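Local coordinates for citrate synthase (Metallosphaera sedula, PDB 6ABW) that catalyses the condensation of acetyl-CoA with oxaloacetate to give citrate and free coenzyme A, a step of the tricarboxylic acid cycle, at the interface of chains A and B. Numbering follows the deposited sequence. Chains: chain A/B, Citrate synthase.

Contact 1: the interface of chains A and B. Residues chain A 41, 44-46, 49; chain B 380-382.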
ATOM      1  N   ARG A  41      22.716  16.108  -2.671  1.00 12.46           N
ATOM      2  CA  ARG A  41      22.702  16.267  -4.134  1.00 13.43           C
ATOM      3  C   ARG A  41      21.680  15.371  -4.767  1.00 11.92           C
ATOM      4  O   ARG A  41      21.496  14.277  -4.324  1.00 12.45           O
ATOM      5  CB  ARG A  41      24.043  15.919  -4.784  1.00 13.73           C
ATOM      6  CG  ARG A  41      25.154  16.809  -4.258  1.00 15.67           C
ATOM      7  CD  ARG A  41      26.449  16.421  -4.887  1.00 18.59           C
ATOM      8  NE  ARG A  41      27.505  17.093  -4.161  1.00 20.68           N
ATOM      9  CZ  ARG A  41      28.668  16.540  -3.848  1.00 24.32           C
ATOM     10  NH1 ARG A  41      29.540  17.294  -3.170  1.00 25.67           N
ATOM     11  NH2 ARG A  41      28.998  15.307  -4.247  1.00 25.56           N
ATOM     12  N   GLY A  44      23.948  14.490  -8.749  1.00 15.59           N
ATOM     13  CA  GLY A  44      25.229  15.237  -8.688  1.00 14.78           C
ATOM     14  C   GLY A  44      25.121  16.729  -8.489  1.00 15.54           C
ATOM     15  O   GLY A  44      26.155  17.415  -8.260  1.00 15.26           O
ATOM     16  N   TYR A  45      23.892  17.270  -8.526  1.00 13.82           N
ATOM     17  CA  TYR A  45      23.675  18.652  -8.393  1.00 14.00           C
ATOM     18  C   TYR A  45      23.289  19.000  -6.930  1.00 16.06           C
ATOM     19  O   TYR A  45      22.370  18.390  -6.365  1.00 12.22           O
ATOM     20  CB  TYR A  45      22.563  19.125  -9.327  1.00 15.27           C
ATOM     21  CG  TYR A  45      22.873  18.963 -10.774  1.00 15.65           C
ATOM     22  CD1 TYR A  45      23.831  19.798 -11.377  1.00 17.00           C
ATOM     23  CD2 TYR A  45      22.225  18.026 -11.563  1.00 16.80           C
ATOM     24  CE1 TYR A  45      24.093  19.726 -12.714  1.00 16.96           C
ATOM     25  CE2 TYR A  45      22.472  17.953 -12.933  1.00 16.90           C
ATOM     26  CZ  TYR A  45      23.452  18.797 -13.486  1.00 18.16           C
ATOM     27  OH  TYR A  45      23.731  18.756 -14.837  1.00 16.76           O
ATOM     28  N   ASP A  46      24.015  19.936  -6.318  1.00 14.60           N
ATOM     29  CA  ASP A  46      23.766  20.336  -4.934  1.00 15.98           C
ATOM     30  C   ASP A  46      22.360  20.882  -4.821  1.00 13.97           C
ATOM     31  O   ASP A  46      21.904  21.643  -5.667  1.00 13.47           O
ATOM     32  CB  ASP A  46      24.769  21.407  -4.508  1.00 22.14           C
ATOM     33  CG  ASP A  46      26.111  20.835  -4.064  1.00 33.49           C
ATOM     34  OD1 ASP A  46      26.180  19.982  -3.129  1.00 45.00           O
ATOM     35  OD2 ASP A  46      27.147  21.268  -4.615  1.00 50.40           O
ATOM     36  N   ASP A  49      21.841  24.694  -5.357  1.00 14.54           N
ATOM     37  CA  ASP A  49      22.049  25.061  -6.785  1.00 14.66           C
ATOM     38  C   ASP A  49      20.747  24.758  -7.520  1.00 14.98           C
ATOM     39  O   ASP A  49      20.253  25.588  -8.346  1.00 16.12           O
ATOM     40  CB  ASP A  49      23.250  24.218  -7.294  1.00 16.67           C
ATOM     41  CG  ASP A  49      23.944  24.758  -8.626  1.00 24.39           C
ATOM     42  OD1 ASP A  49      23.587  25.880  -9.164  1.00 24.11           O
ATOM     43  OD2 ASP A  49      24.821  23.979  -9.120  1.00 27.52           O
TER
ATOM     44  N   LYS B 380      29.825  15.291  -8.244  1.00 22.07           N
ATOM     45  CA  LYS B 380      29.470  16.691  -8.146  1.00 22.57           C
ATOM     46  C   LYS B 380      29.527  17.410  -9.483  1.00 22.53           C
ATOM     47  O   LYS B 380      30.527  17.304 -10.167  1.00 22.34           O
ATOM     48  CB  LYS B 380      30.469  17.356  -7.204  1.00 25.11           C
ATOM     49  CG  LYS B 380      29.935  18.466  -6.381  1.00 32.98           C
ATOM     50  CD  LYS B 380      29.626  19.732  -7.107  1.00 32.98           C
ATOM     51  CE  LYS B 380      29.824  20.883  -6.117  1.00 37.09           C
ATOM     52  NZ  LYS B 380      29.006  22.042  -6.545  1.00 37.40           N
ATOM     53  N   ARG B 381      28.487  18.161  -9.839  1.00 21.56           N
ATOM     54  CA  ARG B 381      28.480  18.941 -11.066  1.00 21.38           C
ATOM     55  C   ARG B 381      27.622  20.152 -10.845  1.00 23.74           C
ATOM     56  O   ARG B 381      26.800  20.196  -9.906  1.00 21.24           O
ATOM     57  CB  ARG B 381      28.023  18.109 -12.245  1.00 21.29           C
ATOM     58  CG  ARG B 381      26.681  17.389 -12.054  1.00 19.87           C
ATOM     59  CD  ARG B 381      26.313  16.602 -13.315  1.00 21.89           C
ATOM     60  NE  ARG B 381      25.148  15.726 -13.143  1.00 21.23           N
ATOM     61  CZ  ARG B 381      24.447  15.150 -14.120  1.00 24.12           C
ATOM     62  NH1 ARG B 381      23.371  14.401 -13.835  1.00 20.78           N
ATOM     63  NH2 ARG B 381      24.792  15.345 -15.396  1.00 24.66           N
ATOM     64  N   ASP B 382      27.850  21.171 -11.657  1.00 23.45           N
ATOM     65  CA  ASP B 382      27.283  22.468 -11.441  1.00 23.75           C
ATOM     66  C   ASP B 382      26.122  22.623 -12.411  1.00 20.18           C
ATOM     67  O   ASP B 382      26.215  22.160 -13.546  1.00 19.35           O
ATOM     68  CB  ASP B 382      28.324  23.594 -11.705  1.00 28.91           C
ATOM     69  CG  ASP B 382      29.468  23.622 -10.680  1.00 35.74           C
ATOM     70  OD1 ASP B 382      29.386  23.003  -9.599  1.00 39.45           O
ATOM     71  OD2 ASP B 382      30.460  24.325 -10.958  1.00 45.64           O
TER
HETATM   72  O   HOH W   1      25.556  21.684  -7.959  1.00 19.53           O
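The chain of B:Lys380 divides between two partners: its first carbons lie on A:Arg41 and its far end on A:Asp46. CB sits near the guanidinium of A:Arg41, and B:Lys380 CG rests over the middle of that flat group, 3.4 Å from A:Arg41 CZ; the two side chains cross at about a right angle. A bend at chi2 (-71°) turns the rest of the chain away from the guanidinium and toward A:Asp46. CD and CE pass beside its carboxylate, and the terminal amine B:Lys380 NZ meets A:Asp46 OD2 at 2.8 Å in a salt bridge, nearly along the C-O axis. B:Lys380 NZ also reaches B:Asp382 OD1 of its own chain at 3.2 Å and so lies between two carboxylates, an arrangement that would favour the charged amine. Lysine suits this place because its methylenes can cover a flat cation while its far end carries charge to an acid. On the other carboxylate oxygen, A:Asp46 OD1 forms a salt bridge with A:Arg41 NE, weak as a hydrogen bond.

B:Arg381 stretches over the ring of A:Tyr45 instead. With chi1 at 53°, B:Arg381 CG sits between the backbone N and carbonyl carbon, from where the extended chain runs obliquely over one ring face. B:Arg381 CG is 3.8 Å from the A:Tyr45 ring centroid in a CH-pi contact. The guanidinium follows with its plane only 14° from that of the ring, near CE2 and the phenol oxygen. Aliphatic carbons and a flat cation both pack on a ring face, which suits arginine.

Backbone groups join the same residues: B:Arg381 N donates to A:Gly44 O at 2.9 Å. Water 1 links A:Asp46 N, A:Asp49 OD2 and B:Arg381 O, the last at 2.7 Å.

In the fold, the C-terminal segment of chain B, in loop conformation here, lies beside the short strand 45-46 of chain A. A:Tyr45 and B:Arg381 form a parallel beta bridge, and A:Asp49 belongs to the following helix, 47-53.

Contact 2: the interface of chains A and B. Residues chain A 45, 50, 53-54, 58, 68; chain B 383, 389.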
ATOM      1  N   TYR A  45      23.892  17.270  -8.526  1.00 13.82           N
ATOM      2  CA  TYR A  45      23.675  18.652  -8.393  1.00 14.00           C
ATOM      3  C   TYR A  45      23.289  19.000  -6.930  1.00 16.06           C
ATOM      4  O   TYR A  45      22.370  18.390  -6.365  1.00 12.22           O
ATOM      5  CB  TYR A  45      22.563  19.125  -9.327  1.00 15.27           C
ATOM      6  CG  TYR A  45      22.873  18.963 -10.774  1.00 15.65           C
ATOM      7  CD1 TYR A  45      23.831  19.798 -11.377  1.00 17.00           C
ATOM      8  CD2 TYR A  45      22.225  18.026 -11.563  1.00 16.80           C
ATOM      9  CE1 TYR A  45      24.093  19.726 -12.714  1.00 16.96           C
ATOM     10  CE2 TYR A  45      22.472  17.953 -12.933  1.00 16.90           C
ATOM     11  CZ  TYR A  45      23.452  18.797 -13.486  1.00 18.16           C
ATOM     12  OH  TYR A  45      23.731  18.756 -14.837  1.00 16.76           O
ATOM     13  N   LEU A  50      20.163  23.575  -7.248  1.00 12.65           N
ATOM     14  CA  LEU A  50      18.890  23.270  -7.903  1.00 13.78           C
ATOM     15  C   LEU A  50      17.804  24.225  -7.530  1.00 13.50           C
ATOM     16  O   LEU A  50      16.971  24.669  -8.390  1.00 13.18           O
ATOM     17  CB  LEU A  50      18.473  21.822  -7.605  1.00 13.25           C
ATOM     18  CG  LEU A  50      19.377  20.801  -8.269  1.00 13.29           C
ATOM     19  CD1 LEU A  50      18.998  19.436  -7.726  1.00 14.73           C
ATOM     20  CD2 LEU A  50      19.289  20.864  -9.808  1.00 14.24           C
ATOM     21  N   HIS A  53      18.540  27.894  -9.100  1.00 16.33           N
ATOM     22  CA  HIS A  53      18.747  28.026 -10.537  1.00 16.65           C
ATOM     23  C   HIS A  53      17.845  27.141 -11.408  1.00 18.48           C
ATOM     24  O   HIS A  53      17.903  27.257 -12.650  1.00 19.56           O
ATOM     25  CB  HIS A  53      20.194  27.737 -10.865  1.00 18.72           C
ATOM     26  CG  HIS A  53      21.153  28.672 -10.209  1.00 21.24           C
ATOM     27  ND1 HIS A  53      22.152  28.241  -9.358  1.00 23.60           N
ATOM     28  CD2 HIS A  53      21.315  30.013 -10.335  1.00 24.02           C
ATOM     29  CE1 HIS A  53      22.864  29.290  -8.957  1.00 26.51           C
ATOM     30  NE2 HIS A  53      22.380  30.375  -9.541  1.00 29.48           N
ATOM     31  N   THR A  54      17.023  26.242 -10.814  1.00 15.79           N
ATOM     32  CA  THR A  54      16.147  25.408 -11.644  1.00 16.35           C
ATOM     33  C   THR A  54      14.690  25.586 -11.214  1.00 18.37           C
ATOM     34  O   THR A  54      14.262  26.669 -10.940  1.00 22.56           O
ATOM     35  CB  THR A  54      16.608  23.941 -11.789  1.00 16.94           C
ATOM     36  OG1 THR A  54      16.316  23.223 -10.608  1.00 15.87           O
ATOM     37  CG2 THR A  54      18.121  23.849 -12.088  1.00 16.29           C
ATOM     38  N   GLU A  58      12.101  20.968 -13.948  1.00 12.16           N
ATOM     39  CA  GLU A  58      13.456  20.559 -14.256  1.00 13.16           C
ATOM     40  C   GLU A  58      13.997  19.467 -13.383  1.00 12.91           C
ATOM     41  O   GLU A  58      14.656  18.589 -13.860  1.00 12.02           O
ATOM     42  CB  GLU A  58      14.413  21.784 -14.287  1.00 13.95           C
ATOM     43  CG  GLU A  58      14.162  22.726 -15.470  1.00 16.23           C
ATOM     44  CD  GLU A  58      14.920  24.072 -15.343  1.00 18.57           C
ATOM     45  OE1 GLU A  58      15.975  24.228 -16.033  1.00 25.16           O
ATOM     46  OE2 GLU A  58      14.536  24.943 -14.498  1.00 21.42           O
ATOM     47  N   LEU A  68      19.359  17.422 -16.310  1.00 15.64           N
ATOM     48  CA  LEU A  68      18.540  18.569 -16.452  1.00 15.11           C
ATOM     49  C   LEU A  68      18.143  18.704 -17.919  1.00 15.74           C
ATOM     50  O   LEU A  68      18.874  18.263 -18.786  1.00 14.86           O
ATOM     51  CB  LEU A  68      19.201  19.842 -15.972  1.00 16.79           C
ATOM     52  CG  LEU A  68      19.448  19.825 -14.456  1.00 17.82           C
ATOM     53  CD1 LEU A  68      20.479  20.835 -14.064  1.00 20.16           C
ATOM     54  CD2 LEU A  68      18.130  20.064 -13.729  1.00 18.90           C
TER
ATOM     55  N   VAL B 383      25.076  23.321 -11.988  1.00 19.66           N
ATOM     56  CA  VAL B 383      23.938  23.547 -12.859  1.00 21.00           C
ATOM     57  C   VAL B 383      24.429  24.511 -13.948  1.00 23.79           C
ATOM     58  O   VAL B 383      25.075  25.516 -13.660  1.00 21.70           O
ATOM     59  CB  VAL B 383      22.713  24.197 -12.167  1.00 20.46           C
ATOM     60  CG1 VAL B 383      21.670  24.674 -13.181  1.00 22.03           C
ATOM     61  CG2 VAL B 383      22.056  23.247 -11.162  1.00 20.81           C
ATOM     62  N   ARG B 389      22.492  23.863 -22.503  1.00 25.90           N
ATOM     63  CA  ARG B 389      22.330  22.443 -22.483  1.00 25.82           C
ATOM     64  C   ARG B 389      22.135  21.966 -23.925  1.00 30.86           C
ATOM     65  O   ARG B 389      22.045  20.798 -24.099  1.00 31.78           O
ATOM     66  CB  ARG B 389      21.151  22.057 -21.547  1.00 27.27           C
ATOM     67  CG  ARG B 389      21.354  22.516 -20.086  1.00 23.52           C
ATOM     68  CD  ARG B 389      20.120  22.226 -19.205  1.00 23.54           C
ATOM     69  NE  ARG B 389      20.127  23.058 -18.013  1.00 19.14           N
ATOM     70  CZ  ARG B 389      19.050  23.415 -17.336  1.00 18.27           C
ATOM     71  NH1 ARG B 389      17.823  22.916 -17.667  1.00 17.09           N
ATOM     72  NH2 ARG B 389      19.210  24.216 -16.296  1.00 18.38           N
TER
HETATM   73  O   HOH W   2      17.138  26.274 -15.082  1.00 39.06           O
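The guanidinium of B:Arg389 has A:Leu68 CB on one face, 3.6 Å above its plane and offset toward the rim, and the carboxylate of A:Glu58 at its edge. B:Arg389 NH1 donates to A:Glu58 OE1 at 2.8 Å, with the oxygen nearly in the guanidinium plane. The bond uses the anti lone pair of OE1, the one turned away from the other carboxylate oxygen, and the two flat groups are 34° apart. NH2 adds a weak bond to the same oxygen. Arginine fits here because its flat cation can bind an acid at its edge while resting a face on aliphatic carbon.

Water 2 widens the junction: it bonds to A:His53 O at 2.7 Å and also to A:Glu58 OE1 and B:Arg389 NH2. OE1 is thus held by both the guanidinium and the water, which would be expected to favour a charged carboxylate.

The ring of A:Tyr45 carries A:Leu68 CD1 3.6 Å above its plane, on the face opposite the one taken by B:Arg381, so the ring is held from both sides. This leucine therefore packs against two flat groups, CB on the guanidinium and CD1 on the phenol ring.

Between these groups and helix 47-53 comes B:Val383, whose two methyls diverge. B:Val383 CG1, anti to the backbone N (chi1 168°), points toward A:Thr54 CG2 at 3.8 Å and A:His53 CB. B:Val383 CG2 meets A:Leu50 CD2 at 3.9 Å and the rim of the tyrosine ring at CD1. A compact branched side chain can touch several walls at once in this way. A:Thr54 turns its methyl to the valine while its hydroxyl, A:Thr54 OG1, donates to A:Leu50 O at 2.7 Å, satisfying its polar end within its own chain.

The C-terminal tail of chain B thus packs against helix 47-53, the residue after it, helix 56-65 and the loop carrying A:Leu68, with B:Arg389 just beyond the 3-10 helix 386-388.

Contact 1 and contact 2 are centred about 8 Å apart and share A:Tyr45, whose ring meets B:Arg381 in the first and B:Val383 in the second. On the chain B side they are successive stretches of one C-terminal tail; on the chain A side they run from strand 39-42 to the loop after helix 56-65. Two-fold symmetry repeats both with the chains exchanged, so each subunit clasps the other's body, consistent with the dimer typical of citrate synthases. The predicted catalytic A:His270 lies about 18 and 23 Å from their respective centres, outside both; the structure alone does not show whether they affect catalysis.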